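Local structure of siderophore enterobactin esterase (Emericella nidulans, 6GUO) at residues A[69-74]-A[82-87]; A[32-37]-A[62-67]. The protein hydrolyses the ester bonds of the bacterial xenosiderophore enterobactin, an activity required for intracellular release of iron, but does not cleave triacetylfusarinine C. All blocks are in the same frame, centred on the assembly; numbering follows the deposited sequence.

Contact 1 (A[69-74]-A[82-87])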
ATOM      1  N   GLU A  69       3.799   6.293  -2.090  1.00 14.00           N
ATOM      2  CA  GLU A  69       2.584   6.892  -1.545  1.00 14.16           C
ATOM      3  C   GLU A  69       2.509   6.823  -0.022  1.00 14.69           C
ATOM      4  O   GLU A  69       2.041   7.770   0.607  1.00 15.78           O
ATOM      5  CB  GLU A  69       1.350   6.268  -2.159  1.00 15.03           C
ATOM      6  CG  GLU A  69       0.126   7.146  -1.997  1.00 16.03           C
ATOM      7  CD  GLU A  69      -0.972   6.722  -2.925  1.00 17.55           C
ATOM      8  OE1 GLU A  69      -1.526   5.638  -2.678  1.00 19.20           O
ATOM      9  OE2 GLU A  69      -1.260   7.448  -3.904  1.00 18.55           O
ATOM     10  N   THR A  70       2.963   5.716   0.567  1.00 14.99           N
ATOM     11  CA  THR A  70       3.026   5.606   2.021  1.00 15.06           C
ATOM     12  C   THR A  70       3.856   6.741   2.617  1.00 14.12           C
ATOM     13  O   THR A  70       3.444   7.372   3.593  1.00 13.85           O
ATOM     14  CB  THR A  70       3.614   4.254   2.473  1.00 16.22           C
ATOM     15  OG1 THR A  70       2.906   3.179   1.844  1.00 17.61           O
ATOM     16  CG2 THR A  70       3.512   4.112   3.975  1.00 16.63           C
ATOM     17  N   LEU A  71       5.015   7.005   2.017  1.00 14.37           N
ATOM     18  CA  LEU A  71       5.873   8.106   2.463  1.00 14.08           C
ATOM     19  C   LEU A  71       5.212   9.472   2.274  1.00 14.42           C
ATOM     20  O   LEU A  71       5.292  10.323   3.154  1.00 15.29           O
ATOM     21  CB  LEU A  71       7.229   8.074   1.748  1.00 13.61           C
ATOM     22  CG  LEU A  71       8.182   6.996   2.265  1.00 13.52           C
ATOM     23  CD1 LEU A  71       9.258   6.722   1.231  1.00 13.64           C
ATOM     24  CD2 LEU A  71       8.787   7.395   3.606  1.00 13.51           C
ATOM     25  N   ARG A  72       4.533   9.668   1.148  1.00 14.47           N
ATOM     26  CA  ARG A  72       3.905  10.958   0.860  1.00 15.30           C
ATOM     27  C   ARG A  72       2.735  11.265   1.798  1.00 15.35           C
ATOM     28  O   ARG A  72       2.551  12.417   2.176  1.00 16.28           O
ATOM     29  CB  ARG A  72       3.497  11.059  -0.605  1.00 15.73           C
ATOM     30  CG  ARG A  72       4.721  11.236  -1.485  1.00 15.83           C
ATOM     31  CD  ARG A  72       4.438  11.098  -2.964  1.00 15.95           C
ATOM     32  NE  ARG A  72       5.689  11.259  -3.698  1.00 16.63           N
ATOM     33  CZ  ARG A  72       5.809  11.353  -5.023  1.00 17.31           C
ATOM     34  NH1 ARG A  72       4.743  11.302  -5.817  1.00 17.26           N
ATOM     35  NH2 ARG A  72       7.024  11.508  -5.556  1.00 16.79           N
ATOM     36  N   ARG A  73       1.979  10.241   2.200  1.00 14.68           N
ATOM     37  CA  ARG A  73       0.951  10.427   3.236  1.00 14.95           C
ATOM     38  C   ARG A  73       1.581  10.855   4.556  1.00 16.32           C
ATOM     39  O   ARG A  73       1.137  11.826   5.174  1.00 16.84           O
ATOM     40  CB  ARG A  73       0.119   9.160   3.439  1.00 15.74           C
ATOM     41  CG  ARG A  73      -0.845   8.875   2.300  1.00 15.85           C
ATOM     42  CD  ARG A  73      -1.895   7.866   2.713  1.00 16.52           C
ATOM     43  NE  ARG A  73      -1.325   6.568   3.069  1.00 17.03           N
ATOM     44  CZ  ARG A  73      -1.122   5.544   2.236  1.00 16.88           C
ATOM     45  NH1 ARG A  73      -1.430   5.610   0.941  1.00 16.47           N
ATOM     46  NH2 ARG A  73      -0.611   4.416   2.715  1.00 17.79           N
ATOM     47  N   ARG A  74       2.629  10.148   4.978  1.00 17.23           N
ATOM     48  CA  ARG A  74       3.291  10.474   6.244  1.00 18.98           C
ATOM     49  C   ARG A  74       3.969  11.844   6.225  1.00 18.79           C
ATOM     50  O   ARG A  74       3.880  12.593   7.201  1.00 19.99           O
ATOM     51  CB  ARG A  74       4.293   9.398   6.643  1.00 20.04           C
ATOM     52  CG  ARG A  74       4.992   9.733   7.950  1.00 21.75           C
ATOM     53  CD  ARG A  74       5.266   8.519   8.803  1.00 23.36           C
ATOM     54  NE  ARG A  74       6.083   8.887   9.957  1.00 24.14           N
ATOM     55  CZ  ARG A  74       6.307   8.118  11.020  1.00 25.55           C
ATOM     56  NH1 ARG A  74       7.083   8.573  12.000  1.00 26.46           N
ATOM     57  NH2 ARG A  74       5.765   6.903  11.120  1.00 26.23           N
ATOM     58  N   THR A  82      12.189  14.220   8.183  1.00 18.43           N
ATOM     59  CA  THR A  82      13.120  14.118   7.073  1.00 17.19           C
ATOM     60  C   THR A  82      12.430  13.383   5.927  1.00 17.25           C
ATOM     61  O   THR A  82      11.817  12.334   6.139  1.00 17.91           O
ATOM     62  CB  THR A  82      14.395  13.368   7.501  1.00 17.77           C
ATOM     63  OG1 THR A  82      14.992  14.047   8.620  1.00 19.32           O
ATOM     64  CG2 THR A  82      15.409  13.281   6.357  1.00 17.78           C
ATOM     65  N   GLY A  83      12.517  13.959   4.731  1.00 16.45           N
ATOM     66  CA  GLY A  83      11.963  13.356   3.524  1.00 15.94           C
ATOM     67  C   GLY A  83      12.743  12.116   3.130  1.00 16.01           C
ATOM     68  O   GLY A  83      13.917  11.972   3.486  1.00 16.60           O
ATOM     69  N   THR A  84      12.088  11.220   2.399  1.00 15.58           N
ATOM     70  CA  THR A  84      12.694   9.963   1.990  1.00 15.26           C
ATOM     71  C   THR A  84      12.610   9.797   0.481  1.00 14.40           C
ATOM     72  O   THR A  84      11.550   9.980  -0.119  1.00 15.45           O
ATOM     73  CB  THR A  84      12.037   8.763   2.699  1.00 15.36           C
ATOM     74  OG1 THR A  84      12.082   8.967   4.114  1.00 16.81           O
ATOM     75  CG2 THR A  84      12.759   7.463   2.366  1.00 15.12           C
ATOM     76  N   VAL A  85      13.750   9.466  -0.120  1.00 13.94           N
ATOM     77  CA  VAL A  85      13.828   9.107  -1.532  1.00 13.49           C
ATOM     78  C   VAL A  85      13.617   7.597  -1.652  1.00 13.20           C
ATOM     79  O   VAL A  85      14.187   6.826  -0.881  1.00 13.38           O
ATOM     80  CB  VAL A  85      15.190   9.537  -2.134  1.00 13.29           C
ATOM     81  CG1 VAL A  85      15.377   9.012  -3.556  1.00 13.48           C
ATOM     82  CG2 VAL A  85      15.310  11.052  -2.115  1.00 13.45           C
ATOM     83  N   VAL A  86      12.796   7.185  -2.619  1.00 12.88           N
ATOM     84  CA  VAL A  86      12.555   5.772  -2.904  1.00 12.63           C
ATOM     85  C   VAL A  86      13.337   5.414  -4.155  1.00 13.20           C
ATOM     86  O   VAL A  86      13.254   6.120  -5.161  1.00 13.68           O
ATOM     87  CB  VAL A  86      11.061   5.473  -3.144  1.00 12.69           C
ATOM     88  CG1 VAL A  86      10.837   3.997  -3.456  1.00 13.15           C
ATOM     89  CG2 VAL A  86      10.237   5.887  -1.935  1.00 12.79           C
ATOM     90  N   ILE A  87      14.094   4.324  -4.066  1.00 13.00           N
ATOM     91  CA  ILE A  87      14.850   3.778  -5.186  1.00 12.91           C
ATOM     92  C   ILE A  87      14.429   2.324  -5.366  1.00 13.20           C
ATOM     93  O   ILE A  87      14.760   1.462  -4.551  1.00 13.71           O
ATOM     94  CB  ILE A  87      16.370   3.884  -4.954  1.00 13.21           C
ATOM     95  CG1 ILE A  87      16.762   5.329  -4.603  1.00 13.97           C
ATOM     96  CG2 ILE A  87      17.114   3.399  -6.199  1.00 12.97           C
ATOM     97  CD1 ILE A  87      16.825   5.641  -3.122  1.00 14.45           C
TER

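Contact 2 (A[32-37]-A[62-67])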
ATOM      1  N   GLN A  32      15.770  -1.693 -14.565  1.00 19.84           N
ATOM      2  CA  GLN A  32      14.969  -0.481 -14.548  1.00 20.34           C
ATOM      3  C   GLN A  32      14.999   0.024 -13.120  1.00 19.79           C
ATOM      4  O   GLN A  32      14.648  -0.718 -12.201  1.00 20.04           O
ATOM      5  CB  GLN A  32      13.531  -0.770 -14.975  1.00 22.22           C
ATOM      6  CG  GLN A  32      12.616   0.448 -14.948  1.00 23.97           C
ATOM      7  CD  GLN A  32      11.201   0.121 -15.387  1.00 25.61           C
ATOM      8  OE1 GLN A  32      10.987  -0.435 -16.465  1.00 28.22           O
ATOM      9  NE2 GLN A  32      10.224   0.464 -14.549  1.00 25.95           N
ATOM     10  N   ILE A  33      15.438   1.265 -12.931  1.00 17.88           N
ATOM     11  CA  ILE A  33      15.369   1.888 -11.614  1.00 18.76           C
ATOM     12  C   ILE A  33      14.283   2.960 -11.642  1.00 18.21           C
ATOM     13  O   ILE A  33      14.230   3.766 -12.568  1.00 18.21           O
ATOM     14  CB  ILE A  33      16.746   2.399 -11.106  1.00 22.33           C
ATOM     15  CG1 ILE A  33      17.289   3.581 -11.915  1.00 24.44           C
ATOM     16  CG2 ILE A  33      17.762   1.258 -11.110  1.00 23.09           C
ATOM     17  CD1 ILE A  33      18.332   4.383 -11.156  1.00 25.16           C
ATOM     18  N   ASP A  34      13.387   2.927 -10.657  1.00 16.43           N
ATOM     19  CA  ASP A  34      12.368   3.955 -10.488  1.00 17.19           C
ATOM     20  C   ASP A  34      12.752   4.720  -9.235  1.00 15.94           C
ATOM     21  O   ASP A  34      13.107   4.110  -8.229  1.00 15.92           O
ATOM     22  CB  ASP A  34      10.980   3.335 -10.321  1.00 19.12           C
ATOM     23  CG  ASP A  34      10.416   2.790 -11.620  1.00 21.81           C
ATOM     24  OD1 ASP A  34       9.865   3.585 -12.415  1.00 24.63           O
ATOM     25  OD2 ASP A  34      10.499   1.563 -11.839  1.00 25.46           O
ATOM     26  N   VAL A  35      12.702   6.046  -9.314  1.00 14.98           N
ATOM     27  CA  VAL A  35      13.073   6.919  -8.207  1.00 14.13           C
ATOM     28  C   VAL A  35      11.962   7.933  -7.950  1.00 14.54           C
ATOM     29  O   VAL A  35      11.463   8.553  -8.884  1.00 14.74           O
ATOM     30  CB  VAL A  35      14.394   7.664  -8.499  1.00 13.89           C
ATOM     31  CG1 VAL A  35      14.813   8.514  -7.302  1.00 13.80           C
ATOM     32  CG2 VAL A  35      15.497   6.676  -8.859  1.00 14.41           C
ATOM     33  N   SER A  36      11.578   8.098  -6.685  1.00 14.03           N
ATOM     34  CA  SER A  36      10.654   9.153  -6.293  1.00 13.26           C
ATOM     35  C   SER A  36      11.224   9.953  -5.142  1.00 13.60           C
ATOM     36  O   SER A  36      12.037   9.448  -4.370  1.00 13.67           O
ATOM     37  CB  SER A  36       9.288   8.593  -5.893  1.00 13.66           C
ATOM     38  OG  SER A  36       9.355   7.854  -4.688  1.00 13.77           O
ATOM     39  N   TRP A  37      10.771  11.197  -5.031  1.00 13.90           N
ATOM     40  CA  TRP A  37      11.257  12.109  -4.005  1.00 14.01           C
ATOM     41  C   TRP A  37      10.114  12.944  -3.436  1.00 13.95           C
ATOM     42  O   TRP A  37       9.035  12.992  -4.029  1.00 14.31           O
ATOM     43  CB  TRP A  37      12.401  12.974  -4.552  1.00 15.22           C
ATOM     44  CG  TRP A  37      12.098  13.726  -5.797  1.00 15.67           C
ATOM     45  CD1 TRP A  37      11.691  15.018  -5.886  1.00 16.10           C
ATOM     46  CD2 TRP A  37      12.206  13.247  -7.141  1.00 15.69           C
ATOM     47  NE1 TRP A  37      11.530  15.381  -7.199  1.00 16.47           N
ATOM     48  CE2 TRP A  37      11.837  14.310  -7.992  1.00 16.39           C
ATOM     49  CE3 TRP A  37      12.570  12.021  -7.710  1.00 15.44           C
ATOM     50  CZ2 TRP A  37      11.824  14.185  -9.381  1.00 16.08           C
ATOM     51  CZ3 TRP A  37      12.556  11.898  -9.086  1.00 16.05           C
ATOM     52  CH2 TRP A  37      12.180  12.975  -9.907  1.00 16.70           C
ATOM     53  N   ALA A  62       7.075  -3.970  -8.414  1.00 14.06           N
ATOM     54  CA  ALA A  62       5.918  -4.361  -7.595  1.00 13.97           C
ATOM     55  C   ALA A  62       5.700  -3.518  -6.343  1.00 13.50           C
ATOM     56  O   ALA A  62       4.624  -3.590  -5.744  1.00 14.44           O
ATOM     57  CB  ALA A  62       6.052  -5.823  -7.196  1.00 14.92           C
ATOM     58  N   LEU A  63       6.715  -2.755  -5.938  1.00 13.28           N
ATOM     59  CA  LEU A  63       6.732  -2.060  -4.637  1.00 13.63           C
ATOM     60  C   LEU A  63       6.893  -0.540  -4.669  1.00 13.76           C
ATOM     61  O   LEU A  63       6.567   0.129  -3.683  1.00 15.25           O
ATOM     62  CB  LEU A  63       7.867  -2.624  -3.795  1.00 13.57           C
ATOM     63  CG  LEU A  63       7.915  -4.141  -3.611  1.00 14.13           C
ATOM     64  CD1 LEU A  63       9.145  -4.500  -2.805  1.00 14.67           C
ATOM     65  CD2 LEU A  63       6.656  -4.646  -2.931  1.00 14.26           C
ATOM     66  N   PHE A  64       7.397  -0.008  -5.780  1.00 13.61           N
ATOM     67  CA  PHE A  64       7.752   1.406  -5.911  1.00 14.21           C
ATOM     68  C   PHE A  64       6.621   2.355  -5.544  1.00 14.61           C
ATOM     69  O   PHE A  64       6.798   3.256  -4.729  1.00 15.97           O
ATOM     70  CB  PHE A  64       8.190   1.676  -7.352  1.00 14.53           C
ATOM     71  CG  PHE A  64       8.479   3.119  -7.649  1.00 14.31           C
ATOM     72  CD1 PHE A  64       9.549   3.767  -7.047  1.00 14.52           C
ATOM     73  CD2 PHE A  64       7.696   3.822  -8.556  1.00 14.60           C
ATOM     74  CE1 PHE A  64       9.832   5.093  -7.338  1.00 14.58           C
ATOM     75  CE2 PHE A  64       7.969   5.148  -8.848  1.00 14.97           C
ATOM     76  CZ  PHE A  64       9.042   5.785  -8.240  1.00 14.99           C
ATOM     77  N   LEU A  65       5.461   2.136  -6.151  1.00 14.73           N
ATOM     78  CA  LEU A  65       4.331   3.049  -5.996  1.00 14.78           C
ATOM     79  C   LEU A  65       3.766   3.034  -4.571  1.00 14.62           C
ATOM     80  O   LEU A  65       3.409   4.088  -4.042  1.00 16.24           O
ATOM     81  CB  LEU A  65       3.238   2.737  -7.026  1.00 15.32           C
ATOM     82  CG  LEU A  65       3.629   2.827  -8.508  1.00 16.01           C
ATOM     83  CD1 LEU A  65       2.473   2.371  -9.387  1.00 16.28           C
ATOM     84  CD2 LEU A  65       4.064   4.234  -8.897  1.00 16.80           C
ATOM     85  N   THR A  66       3.725   1.856  -3.950  1.00 14.24           N
ATOM     86  CA  THR A  66       3.225   1.700  -2.579  1.00 14.80           C
ATOM     87  C   THR A  66       4.157   2.400  -1.605  1.00 13.72           C
ATOM     88  O   THR A  66       3.702   3.118  -0.729  1.00 14.96           O
ATOM     89  CB  THR A  66       3.089   0.208  -2.185  1.00 15.96           C
ATOM     90  OG1 THR A  66       2.170  -0.440  -3.074  1.00 17.13           O
ATOM     91  CG2 THR A  66       2.583   0.043  -0.740  1.00 16.46           C
ATOM     92  N   ALA A  67       5.463   2.187  -1.760  1.00 13.37           N
ATOM     93  CA  ALA A  67       6.444   2.858  -0.903  1.00 12.97           C
ATOM     94  C   ALA A  67       6.347   4.377  -1.068  1.00 13.62           C
ATOM     95  O   ALA A  67       6.321   5.116  -0.084  1.00 14.87           O
ATOM     96  CB  ALA A  67       7.846   2.379  -1.228  1.00 12.51           C
TER

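Contact 1 (A[69-74]-A[82-87])
In the beta-alpha-beta unit of strand 52-58, helix 60-77 and strand 83-90, part of the alpha/beta-hydrolase fold, L71 of the helix is set against T84 and V86 of the returning strand. T84 and V86 lie two apart, so both face the helix. The leucine fork spans them. L71 CD1 presses on V86 CG2 at 3.4 Å, tighter than usual for two carbons. L71 CD2 lies 3.6 Å from T84 CB. The side chains of L71 and T84 cross at about a right angle, and both leucine methyls touch T84 CB. The first torsion of V86 (chi1 179°) sets CG1 opposite the backbone N and keeps CG2 beside that N, where it meets the leucine. Nearby, E75 accepts a hydrogen bond from the backbone N of T84, a second tie between helix and strand. On another side of the helix, E69 and R73 bond to the second subunit, E69 to T66 and L65 there and R73 to A62 and T66. The contact itself is small, buried and made almost wholly of carbon. Its hold is therefore mainly van der Waals and hydrophobic.

Contact 2 (A[32-37]-A[62-67])
F64 carries this contact and buries far more surface in it than any other residue. Its ring reaches from helix 60-77 to strand 31-36 and meets D34 and S36, whose side chains both start toward the helix. D34 CB sits over the ring centre, 3.4 Å from the F64 centroid and 5° off the ring normal. This is a CH-pi contact made by the methylene, with the carboxylate directed elsewhere. The F64 side chain extends opposite its backbone N (chi1 175°), which carries the ring across to the strand. The rim of the ring also meets the strand backbone. F64 CE1 lies 3.5 Å from S36 N, which approaches in the ring plane, and 3.5 Å from D34 C. S36 adds its CB, 3.7 Å from F64 CZ. The hydroxyl of S36 is hydrogen-bonded to T68, one turn on from F64, whose own carbonyl O also bonds the T68 hydroxyl. The carboxylate of D34 is held from two sources. Q32 NE2 donates to D34 OD2 at 2.9 Å, nearly straight at 166°, on the syn side and tilted slightly out of the carboxylate plane. D34 OD1 is hydrogen-bonded to the backbone N of A14 of the second subunit, so this buried carboxylate, probably charged, is tied into the dimer interface. The axes of segments 32-36 and 62-67 run almost exactly parallel, 9.3 Å apart at closest approach. Strand 83-90 pairs with strand 31-36 and places V86 and A88 against F64, while helix 288-301 packs on L63 and T66 of helix 60-77.

Of the elements joined here, strand 31-36 comes first along the chain from the N terminus, then strand 52-58, then helix 60-77, and after a short connection strand 83-90. Contact 2 closes the longer loop, with 24 residues between its segments. Contact 1 follows in series and closes a short one of seven residues. The two neither nest nor cross. Both hang on helix 60-77, contact 2 near its start and contact 1 further along. They reach adjacent strands of one sheet, which are joined by a probable backbone bond from V86 N to S36 O. R72 NH2 probably bonds W37 O as well. Together they fix one helix to two strands beside the second subunit.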